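PDB 5H2D: KLLA0C04147p from Kluyveromyces lactis, which binds ergosterol through its oxysterol-binding-protein-related domain, the part described here, and probably transfers sterols between membranes. Local coordinates for residues Tyr138-Thr142 / Phe415-Trp420. Numbering follows the deposited sequence.
Sequences YRFFT and FNGEYW
Arg139 and Phe141 of strand 138-146 meet Trp420, Tyr419 and Phe415 of segment 415-420 in a buried cation-pi and aromatic contact, where the start of the C-terminal helix 419-424 lies against a strand of the oxysterol-binding domain. No hydrogen bond crosses it; flat groups do the work. The guanidinium of Arg139 lies over one face of the Trp420 indole, planes only 12° from parallel. Arg139 CZ comes within 3.3 Å of Trp420 CD1. Further back along the extended chain, Arg139 CD makes a CH-pi contact with the five-membered ring, 3.6 Å from its centroid. Beyond the two segments the guanidinium hydrogen-bonds to Ser21 and forms salt bridges with Glu19 and Glu157, which probably steady it over the ring and balance its buried charge. At the rim of the indole, Phe140 O sits near the ring plane, 3.6 Å from Trp420 CZ2.

Two residues along the strand, Phe141 stacks face to face on Tyr419, centroids 3.9 Å apart, its CE1 above the middle of the tyrosine ring. With CG anti to the backbone N (chi1 175°), Tyr419 reaches the phenylalanine while its OH bonds to Glu130. A leucine in its place would probably leave Phe141 without its stacking partner and Glu130 without this hydroxyl. Phe415 closes the group obliquely, its CE1 3.8 Å from Phe141 CD2. Arg139 and Phe141 thus face the helix while Phe140 points away, its side chain about 9 Å from the bound ergosterol: the plain alternation of a beta strand in the sterol-binding domain of the OSBP family.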
ATOM      1  N   TYR A 138      14.095  -5.823   1.915  1.00 15.20           N
ATOM      2  CA  TYR A 138      13.058  -5.914   0.897  1.00 13.88           C
ATOM      3  C   TYR A 138      13.216  -4.825  -0.161  1.00 10.78           C
ATOM      4  O   TYR A 138      13.840  -3.783   0.063  1.00 13.78           O
ATOM      5  CB  TYR A 138      11.631  -5.875   1.498  1.00 14.68           C
ATOM      6  CG  TYR A 138      11.135  -4.561   2.086  1.00 14.00           C
ATOM      7  CD1 TYR A 138      10.824  -3.482   1.268  1.00 13.83           C
ATOM      8  CD2 TYR A 138      10.892  -4.434   3.455  1.00 13.17           C
ATOM      9  CE1 TYR A 138      10.336  -2.300   1.799  1.00 13.82           C
ATOM     10  CE2 TYR A 138      10.394  -3.256   3.995  1.00 14.73           C
ATOM     11  CZ  TYR A 138      10.119  -2.191   3.160  1.00 13.17           C
ATOM     12  OH  TYR A 138       9.622  -1.022   3.696  1.00 13.17           O
ATOM     13  N   ARG A 139      12.639  -5.101  -1.332  1.00 11.68           N
ATOM     14  CA  ARG A 139      12.568  -4.149  -2.431  1.00 12.10           C
ATOM     15  C   ARG A 139      11.125  -4.082  -2.900  1.00 12.93           C
ATOM     16  O   ARG A 139      10.473  -5.116  -3.053  1.00 12.36           O
ATOM     17  CB  ARG A 139      13.507  -4.543  -3.592  1.00 12.49           C
ATOM     18  CG  ARG A 139      13.110  -5.810  -4.341  1.00 14.04           C
ATOM     19  CD  ARG A 139      14.208  -6.213  -5.330  1.00 14.18           C
ATOM     20  NE  ARG A 139      13.710  -7.190  -6.287  1.00 16.37           N
ATOM     21  CZ  ARG A 139      14.456  -7.790  -7.204  1.00 16.87           C
ATOM     22  NH1 ARG A 139      15.760  -7.538  -7.274  1.00 16.90           N
ATOM     23  NH2 ARG A 139      13.903  -8.650  -8.044  1.00 18.44           N
ATOM     24  N   PHE A 140      10.637  -2.864  -3.112  1.00 11.19           N
ATOM     25  CA  PHE A 140       9.294  -2.581  -3.598  1.00 11.53           C
ATOM     26  C   PHE A 140       9.392  -1.864  -4.933  1.00 11.07           C
ATOM     27  O   PHE A 140      10.192  -0.939  -5.088  1.00 10.56           O
ATOM     28  CB  PHE A 140       8.532  -1.689  -2.599  1.00 12.05           C
ATOM     29  CG  PHE A 140       7.235  -1.118  -3.132  1.00 10.56           C
ATOM     30  CD1 PHE A 140       6.036  -1.807  -2.952  1.00 11.90           C
ATOM     31  CD2 PHE A 140       7.211   0.110  -3.784  1.00 12.52           C
ATOM     32  CE1 PHE A 140       4.842  -1.279  -3.435  1.00 11.63           C
ATOM     33  CE2 PHE A 140       6.010   0.641  -4.263  1.00 11.85           C
ATOM     34  CZ  PHE A 140       4.835  -0.057  -4.075  1.00 10.96           C
ATOM     35  N   PHE A 141       8.551  -2.256  -5.885  1.00 11.49           N
ATOM     36  CA  PHE A 141       8.501  -1.572  -7.165  1.00  9.52           C
ATOM     37  C   PHE A 141       7.061  -1.498  -7.641  1.00 11.26           C
ATOM     38  O   PHE A 141       6.285  -2.439  -7.441  1.00 10.70           O
ATOM     39  CB  PHE A 141       9.341  -2.279  -8.236  1.00 10.11           C
ATOM     40  CG  PHE A 141       9.330  -1.559  -9.541  1.00  9.38           C
ATOM     41  CD1 PHE A 141       9.996  -0.347  -9.675  1.00  9.79           C
ATOM     42  CD2 PHE A 141       8.608  -2.048 -10.613  1.00 12.96           C
ATOM     43  CE1 PHE A 141       9.967   0.348 -10.876  1.00  9.42           C
ATOM     44  CE2 PHE A 141       8.574  -1.356 -11.820  1.00 12.37           C
ATOM     45  CZ  PHE A 141       9.258  -0.156 -11.944  1.00 11.61           C
ATOM     46  N   THR A 142       6.710  -0.387  -8.289  1.00 10.36           N
ATOM     47  CA  THR A 142       5.363  -0.242  -8.827  1.00 11.25           C
ATOM     48  C   THR A 142       5.414   0.601 -10.096  1.00  9.93           C
ATOM     49  O   THR A 142       6.256   1.499 -10.233  1.00 10.05           O
ATOM     50  CB  THR A 142       4.405   0.376  -7.779  1.00 10.54           C
ATOM     51  OG1 THR A 142       3.084   0.466  -8.317  1.00 10.56           O
ATOM     52  CG2 THR A 142       4.861   1.777  -7.379  1.00 11.03           C
ATOM     53  N   PHE A 415       5.314  -8.925 -13.029  1.00 12.10           N
ATOM     54  CA  PHE A 415       6.600  -8.245 -13.149  1.00 13.88           C
ATOM     55  C   PHE A 415       7.491  -9.007 -14.123  1.00 17.08           C
ATOM     56  O   PHE A 415       7.589 -10.235 -14.055  1.00 17.39           O
ATOM     57  CB  PHE A 415       7.223  -8.163 -11.751  1.00 13.40           C
ATOM     58  CG  PHE A 415       8.544  -7.434 -11.669  1.00 14.55           C
ATOM     59  CD1 PHE A 415       8.626  -6.075 -11.912  1.00 16.01           C
ATOM     60  CD2 PHE A 415       9.686  -8.111 -11.269  1.00 15.69           C
ATOM     61  CE1 PHE A 415       9.848  -5.409 -11.794  1.00 18.99           C
ATOM     62  CE2 PHE A 415      10.900  -7.466 -11.143  1.00 16.53           C
ATOM     63  CZ  PHE A 415      10.989  -6.109 -11.410  1.00 16.79           C
ATOM     64  N   ASN A 416       8.125  -8.290 -15.056  1.00 16.42           N
ATOM     65  CA  ASN A 416       8.934  -8.985 -16.058  1.00 16.42           C
ATOM     66  C   ASN A 416      10.348  -9.299 -15.584  1.00 18.20           C
ATOM     67  O   ASN A 416      11.114  -9.904 -16.341  1.00 19.20           O
ATOM     68  CB  ASN A 416       8.971  -8.212 -17.391  1.00 17.88           C
ATOM     69  CG  ASN A 416       9.661  -6.856 -17.304  1.00 17.91           C
ATOM     70  OD1 ASN A 416      10.468  -6.579 -16.413  1.00 17.87           O
ATOM     71  ND2 ASN A 416       9.330  -5.994 -18.262  1.00 25.99           N
ATOM     72  N   GLY A 417      10.694  -8.951 -14.348  1.00 16.44           N
ATOM     73  CA  GLY A 417      11.970  -9.323 -13.759  1.00 19.29           C
ATOM     74  C   GLY A 417      13.171  -8.532 -14.225  1.00 18.46           C
ATOM     75  O   GLY A 417      14.298  -8.874 -13.844  1.00 24.28           O
ATOM     76  N   GLU A 418      12.974  -7.474 -15.012  1.00 17.34           N
ATOM     77  CA  GLU A 418      14.082  -6.755 -15.632  1.00 20.93           C
ATOM     78  C   GLU A 418      14.493  -5.485 -14.903  1.00 19.38           C
ATOM     79  O   GLU A 418      15.632  -5.037 -15.068  1.00 16.35           O
ATOM     80  CB  GLU A 418      13.718  -6.382 -17.068  1.00 23.71           C
ATOM     81  CG  GLU A 418      13.345  -7.573 -17.903  1.00 27.32           C
ATOM     82  CD  GLU A 418      14.277  -7.754 -19.057  1.00 40.63           C
ATOM     83  OE1 GLU A 418      14.251  -6.897 -19.973  1.00 47.26           O
ATOM     84  OE2 GLU A 418      15.047  -8.741 -19.039  1.00 41.13           O
ATOM     85  N   TYR A 419      13.592  -4.872 -14.133  1.00 15.36           N
ATOM     86  CA  TYR A 419      13.836  -3.509 -13.669  1.00 13.63           C
ATOM     87  C   TYR A 419      15.120  -3.402 -12.852  1.00 14.39           C
ATOM     88  O   TYR A 419      15.951  -2.520 -13.096  1.00 14.76           O
ATOM     89  CB  TYR A 419      12.649  -3.022 -12.845  1.00 14.36           C
ATOM     90  CG  TYR A 419      12.871  -1.659 -12.225  1.00 11.13           C
ATOM     91  CD1 TYR A 419      12.711  -0.510 -12.987  1.00 11.88           C
ATOM     92  CD2 TYR A 419      13.243  -1.520 -10.880  1.00 11.05           C
ATOM     93  CE1 TYR A 419      12.907   0.752 -12.437  1.00 13.84           C
ATOM     94  CE2 TYR A 419      13.437  -0.245 -10.317  1.00 12.65           C
ATOM     95  CZ  TYR A 419      13.263   0.876 -11.110  1.00 11.15           C
ATOM     96  OH  TYR A 419      13.421   2.146 -10.584  1.00 12.44           O
ATOM     97  N   TRP A 420      15.285  -4.274 -11.858  1.00 13.31           N
ATOM     98  CA  TRP A 420      16.410  -4.102 -10.946  1.00 12.57           C
ATOM     99  C   TRP A 420      17.737  -4.422 -11.628  1.00 15.21           C
ATOM    100  O   TRP A 420      18.737  -3.752 -11.354  1.00 14.94           O
ATOM    101  CB  TRP A 420      16.202  -4.947  -9.687  1.00 15.86           C
ATOM    102  CG  TRP A 420      14.989  -4.503  -8.902  1.00 14.51           C
ATOM    103  CD1 TRP A 420      13.747  -5.070  -8.926  1.00 13.40           C
ATOM    104  CD2 TRP A 420      14.904  -3.380  -8.011  1.00 15.15           C
ATOM    105  NE1 TRP A 420      12.894  -4.377  -8.088  1.00 15.13           N
ATOM    106  CE2 TRP A 420      13.579  -3.339  -7.516  1.00 13.64           C
ATOM    107  CE3 TRP A 420      15.821  -2.417  -7.569  1.00 14.84           C
ATOM    108  CZ2 TRP A 420      13.152  -2.376  -6.604  1.00 14.38           C
ATOM    109  CZ3 TRP A 420      15.398  -1.455  -6.666  1.00 14.84           C
ATOM    110  CH2 TRP A 420      14.062  -1.442  -6.198  1.00 12.65           C
TER